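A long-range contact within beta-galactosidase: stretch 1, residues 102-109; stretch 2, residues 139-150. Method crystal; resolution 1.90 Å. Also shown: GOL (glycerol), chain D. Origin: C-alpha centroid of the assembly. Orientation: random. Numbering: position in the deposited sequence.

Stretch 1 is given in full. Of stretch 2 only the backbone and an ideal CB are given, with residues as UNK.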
# COMPACT_ATOMS: atom_id res chain seq x y z
N SER A 102 4.38 44.53 15.22
CA SER A 102 3.46 43.92 14.27
C SER A 102 2.14 44.71 14.35
O SER A 102 2.15 45.92 14.08
CB SER A 102 3.32 42.40 14.55
OG SER A 102 2.71 42.12 15.81
N ARG A 103 1.04 44.06 14.72
CA ARG A 103 -0.25 44.75 14.90
C ARG A 103 -1.03 44.11 16.03
O ARG A 103 -0.66 43.04 16.52
CB ARG A 103 -1.07 44.74 13.60
CG ARG A 103 -1.38 43.36 13.02
CD ARG A 103 -2.31 43.45 11.82
NE ARG A 103 -2.54 42.15 11.18
CZ ARG A 103 -3.14 41.96 10.01
NH1 ARG A 103 -3.60 42.99 9.27
NH2 ARG A 103 -3.29 40.72 9.55
N ARG A 104 -2.12 44.79 16.44
CA ARG A 104 -3.04 44.32 17.48
C ARG A 104 -2.40 44.18 18.87
O ARG A 104 -2.81 43.34 19.69
CB ARG A 104 -3.74 43.01 17.05
CG ARG A 104 -4.63 43.16 15.80
CD ARG A 104 -5.81 42.19 15.85
NE ARG A 104 -6.50 42.41 17.10
CZ ARG A 104 -7.32 43.42 17.34
NH1 ARG A 104 -7.66 44.28 16.38
NH2 ARG A 104 -7.84 43.57 18.54
N HIS A 105 -1.45 45.07 19.16
CA HIS A 105 -0.70 45.09 20.43
C HIS A 105 -1.44 45.87 21.53
O HIS A 105 -1.02 46.94 21.97
CB HIS A 105 0.73 45.65 20.23
CG HIS A 105 0.80 46.74 19.21
ND1 HIS A 105 1.03 46.49 17.88
CD2 HIS A 105 0.62 48.08 19.31
CE1 HIS A 105 1.02 47.63 17.21
NE2 HIS A 105 0.77 48.61 18.05
N TYR A 106 -2.57 45.31 21.96
CA TYR A 106 -3.27 45.78 23.14
C TYR A 106 -4.19 44.68 23.67
O TYR A 106 -4.61 43.79 22.92
CB TYR A 106 -4.11 47.03 22.83
CG TYR A 106 -5.25 46.86 21.83
CD1 TYR A 106 -6.52 46.45 22.25
CD2 TYR A 106 -5.07 47.14 20.48
CE1 TYR A 106 -7.57 46.30 21.35
CE2 TYR A 106 -6.10 46.98 19.56
CZ TYR A 106 -7.35 46.57 20.00
OH TYR A 106 -8.38 46.42 19.10
N THR A 107 -4.49 44.75 24.96
CA THR A 107 -5.58 43.96 25.52
C THR A 107 -6.84 44.83 25.54
O THR A 107 -6.78 46.01 25.90
CB THR A 107 -5.32 43.37 26.91
OG1 THR A 107 -6.57 42.92 27.47
CG2 THR A 107 -4.65 44.36 27.88
N PHE A 108 -7.96 44.22 25.17
CA PHE A 108 -9.29 44.86 25.21
C PHE A 108 -9.69 45.32 26.62
O PHE A 108 -10.57 46.18 26.77
CB PHE A 108 -10.36 43.90 24.69
CG PHE A 108 -10.29 43.62 23.21
CD1 PHE A 108 -10.89 44.49 22.31
CD2 PHE A 108 -9.65 42.48 22.72
CE1 PHE A 108 -10.84 44.24 20.95
CE2 PHE A 108 -9.60 42.23 21.36
CZ PHE A 108 -10.20 43.11 20.47
N ALA A 109 -9.07 44.73 27.65
CA ALA A 109 -9.35 45.10 29.05
C ALA A 109 -8.69 46.40 29.50
O ALA A 109 -9.04 46.92 30.57
CB ALA A 109 -8.94 43.97 29.99
N UNK A 139 -15.00 49.93 12.51
CA UNK A 139 -14.33 50.05 13.81
C UNK A 139 -13.10 49.14 13.85
O UNK A 139 -13.20 47.96 13.59
CB UNK A 139 -15.29 49.70 14.95
N UNK A 140 -11.93 49.71 14.14
CA UNK A 140 -10.72 48.92 14.39
C UNK A 140 -10.42 48.07 13.11
O UNK A 140 -10.60 48.56 11.98
CB UNK A 140 -10.90 48.03 15.62
N UNK A 141 -9.93 46.85 13.28
CA UNK A 141 -9.63 45.94 12.17
C UNK A 141 -9.41 44.53 12.71
O UNK A 141 -8.42 44.27 13.39
CB UNK A 141 -8.40 46.41 11.39
N UNK A 142 -10.35 43.63 12.42
CA UNK A 142 -10.24 42.21 12.74
C UNK A 142 -9.95 41.97 14.22
O UNK A 142 -8.90 41.46 14.60
CB UNK A 142 -9.14 41.57 11.89
N UNK A 143 -10.92 42.36 15.05
CA UNK A 143 -10.90 42.07 16.47
C UNK A 143 -10.55 40.61 16.64
O UNK A 143 -11.15 39.75 15.98
CB UNK A 143 -12.24 42.40 17.13
N UNK A 144 -9.59 40.32 17.52
CA UNK A 144 -9.24 38.95 17.87
C UNK A 144 -8.16 38.31 17.00
O UNK A 144 -7.60 37.29 17.41
CB UNK A 144 -10.50 38.09 17.80
N UNK A 145 -7.84 38.90 15.84
CA UNK A 145 -6.85 38.28 14.94
C UNK A 145 -5.55 38.02 15.70
O UNK A 145 -5.17 38.80 16.58
CB UNK A 145 -6.59 39.17 13.72
N UNK A 146 -4.90 36.92 15.36
CA UNK A 146 -3.67 36.47 16.04
C UNK A 146 -3.95 36.09 17.51
O UNK A 146 -3.06 36.21 18.36
CB UNK A 146 -2.60 37.57 15.98
N UNK A 147 -5.17 35.63 17.79
CA UNK A 147 -5.59 35.18 19.12
C UNK A 147 -5.40 36.26 20.19
O UNK A 147 -4.73 36.06 21.21
CB UNK A 147 -4.81 33.92 19.51
N UNK A 148 -6.02 37.41 19.94
CA UNK A 148 -5.87 38.59 20.80
C UNK A 148 -7.09 38.88 21.69
O UNK A 148 -7.11 39.90 22.38
CB UNK A 148 -5.59 39.81 19.93
N UNK A 149 -8.09 37.99 21.71
CA UNK A 149 -9.23 38.13 22.63
C UNK A 149 -8.78 37.77 24.05
O UNK A 149 -8.90 38.59 24.97
CB UNK A 149 -10.40 37.24 22.19
N UNK A 150 -8.27 36.56 24.23
CA UNK A 150 -7.75 36.12 25.54
C UNK A 150 -6.38 36.75 25.79
O UNK A 150 -5.49 36.68 24.93
CB UNK A 150 -7.65 34.59 25.61
C1 GOL D . -4.62 39.89 4.58
O1 GOL D . -4.86 38.61 3.94
C2 GOL D . -4.49 39.82 6.12
O2 GOL D . -4.07 41.14 6.58
C3 GOL D . -5.81 39.38 6.77
O3 GOL D . -5.69 39.01 8.17

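Position 139 has nothing of stretch 1 within 5.5 Å of its ideal CB, so many residues would suit; it is Thr139, which makes no contact here. At 140 the CB points toward stretch 1, 4.6 Å from Tyr106 OH and 5.0 Å from Arg104 NH1. A cationic group beside a hydroxyl calls for an acceptor, best a short acid, although the positive phi (59°) would also favour Asn or Gly. The residue is Asp140: OD1 forms a salt bridge with Arg104 NH1 (2.7 Å), and OD2 accepts a weak hydrogen bond from Tyr106 OH (2.7 Å).

The CB of 141 points sideways, and the backbone does the main work, its O accepting a weak hydrogen bond from Arg104 NH1 (3.1 Å). Various polar residues would fit; Asn141 brings ND2 to 4.1 Å from Arg103 NH1. At 142 the CB is again sideways, but a long side chain could reach the Arg103 guanidinium and the glycerol, which favours an acceptor such as Glu or Gln. Glu142 accepts a hydrogen bond from glycerol O3 at OE1 (2.9 Å), while Arg103 NH2 lies 4.1 Å from OE1, a proximity of charges only.

The ideal CB of 143 lies 4.0 Å from Phe108 CZ, so an apolar or aromatic side chain would suit. Tyr143 packs its CD1 3.6 Å from Phe108 CE1, the rings meeting obliquely. At 144, phi/psi of 90/-15 would jam a CB against the preceding carbonyl, which calls for glycine; Gly144 occupies the third place of a type II turn.

At 145 the CB points toward Arg104, 3.8 Å from its CD, and a small or medium side chain would fit. Cys145 sets its CB against that methylene. Position 146 points toward stretch 1 with its ideal CB 6.6 Å from Arg103 NE, leaving room for a longer side chain with an acceptor to meet that donor: His, Gln or Glu. His146 NE2 accepts that hydrogen bond from Arg103 NE (3.1 Å), near the guanidinium plane.

Position 147 is out of reach; its left-handed backbone (57/56) suits Gly, Asn or Asp, and it is Asp147. At 148 the CB points toward stretch 1, 3.9 Å from Arg104 NE, a donor that favours a short acceptor such as Ser, Thr or Asp. Thr148 OG1 accepts from Arg104 NE (3.0 Å) and donates to Cys145 O (2.8 Å). The CB of 149 points away, 5.1 Å from Phe108 CE2, so an apolar side chain would suit but little is imposed; Val149 places its CA 4.3 Å from Phe108 CE2. Position 150 also points away, almost any side chain would do, and Leu150 makes no contact.

Stretch 2 (139-150) TDNEYGCHDTVL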
# COMPACT_ATOMS: atom_id res chain seq x y z
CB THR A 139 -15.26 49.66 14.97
OG1 THR A 139 -15.85 48.38 14.71
CG2 THR A 139 -16.35 50.71 15.14
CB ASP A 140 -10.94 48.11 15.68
CG ASP A 140 -9.64 47.62 16.34
OD1 ASP A 140 -9.18 46.50 15.97
OD2 ASP A 140 -9.13 48.30 17.27
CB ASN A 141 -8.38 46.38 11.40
CG ASN A 141 -8.18 45.58 10.13
OD1 ASN A 141 -8.87 45.81 9.11
ND2 ASN A 141 -7.25 44.62 10.17
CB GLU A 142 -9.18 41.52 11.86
CG GLU A 142 -9.53 41.42 10.37
CD GLU A 142 -8.59 40.50 9.60
OE1 GLU A 142 -7.39 40.46 9.94
OE2 GLU A 142 -9.04 39.81 8.65
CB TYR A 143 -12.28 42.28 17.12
CG TYR A 143 -12.79 43.70 17.23
CD1 TYR A 143 -11.96 44.75 17.61
CD2 TYR A 143 -14.14 43.98 17.02
CE1 TYR A 143 -12.45 46.05 17.74
CE2 TYR A 143 -14.64 45.27 17.14
CZ TYR A 143 -13.79 46.30 17.50
OH TYR A 143 -14.29 47.59 17.62
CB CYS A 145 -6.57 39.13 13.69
SG CYS A 145 -5.77 38.20 12.35
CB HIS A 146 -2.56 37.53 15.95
CG HIS A 146 -2.51 38.25 14.64
ND1 HIS A 146 -2.21 37.62 13.45
CD2 HIS A 146 -2.74 39.55 14.33
CE1 HIS A 146 -2.25 38.51 12.47
NE2 HIS A 146 -2.57 39.68 12.98
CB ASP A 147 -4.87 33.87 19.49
CG ASP A 147 -4.98 32.82 18.39
OD1 ASP A 147 -6.10 32.56 17.91
OD2 ASP A 147 -3.93 32.27 18.00
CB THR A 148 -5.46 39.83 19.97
OG1 THR A 148 -6.30 39.99 18.81
CG2 THR A 148 -4.00 39.70 19.52
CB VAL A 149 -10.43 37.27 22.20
CG1 VAL A 149 -11.56 37.37 23.23
CG2 VAL A 149 -10.93 37.70 20.83
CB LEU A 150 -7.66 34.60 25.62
CG LEU A 150 -8.95 33.79 25.45
CD1 LEU A 150 -8.66 32.31 25.66
CD2 LEU A 150 -10.05 34.25 26.39
O HOH W 1 -4.65 40.93 22.99
O HOH W 2 -7.48 41.28 25.06
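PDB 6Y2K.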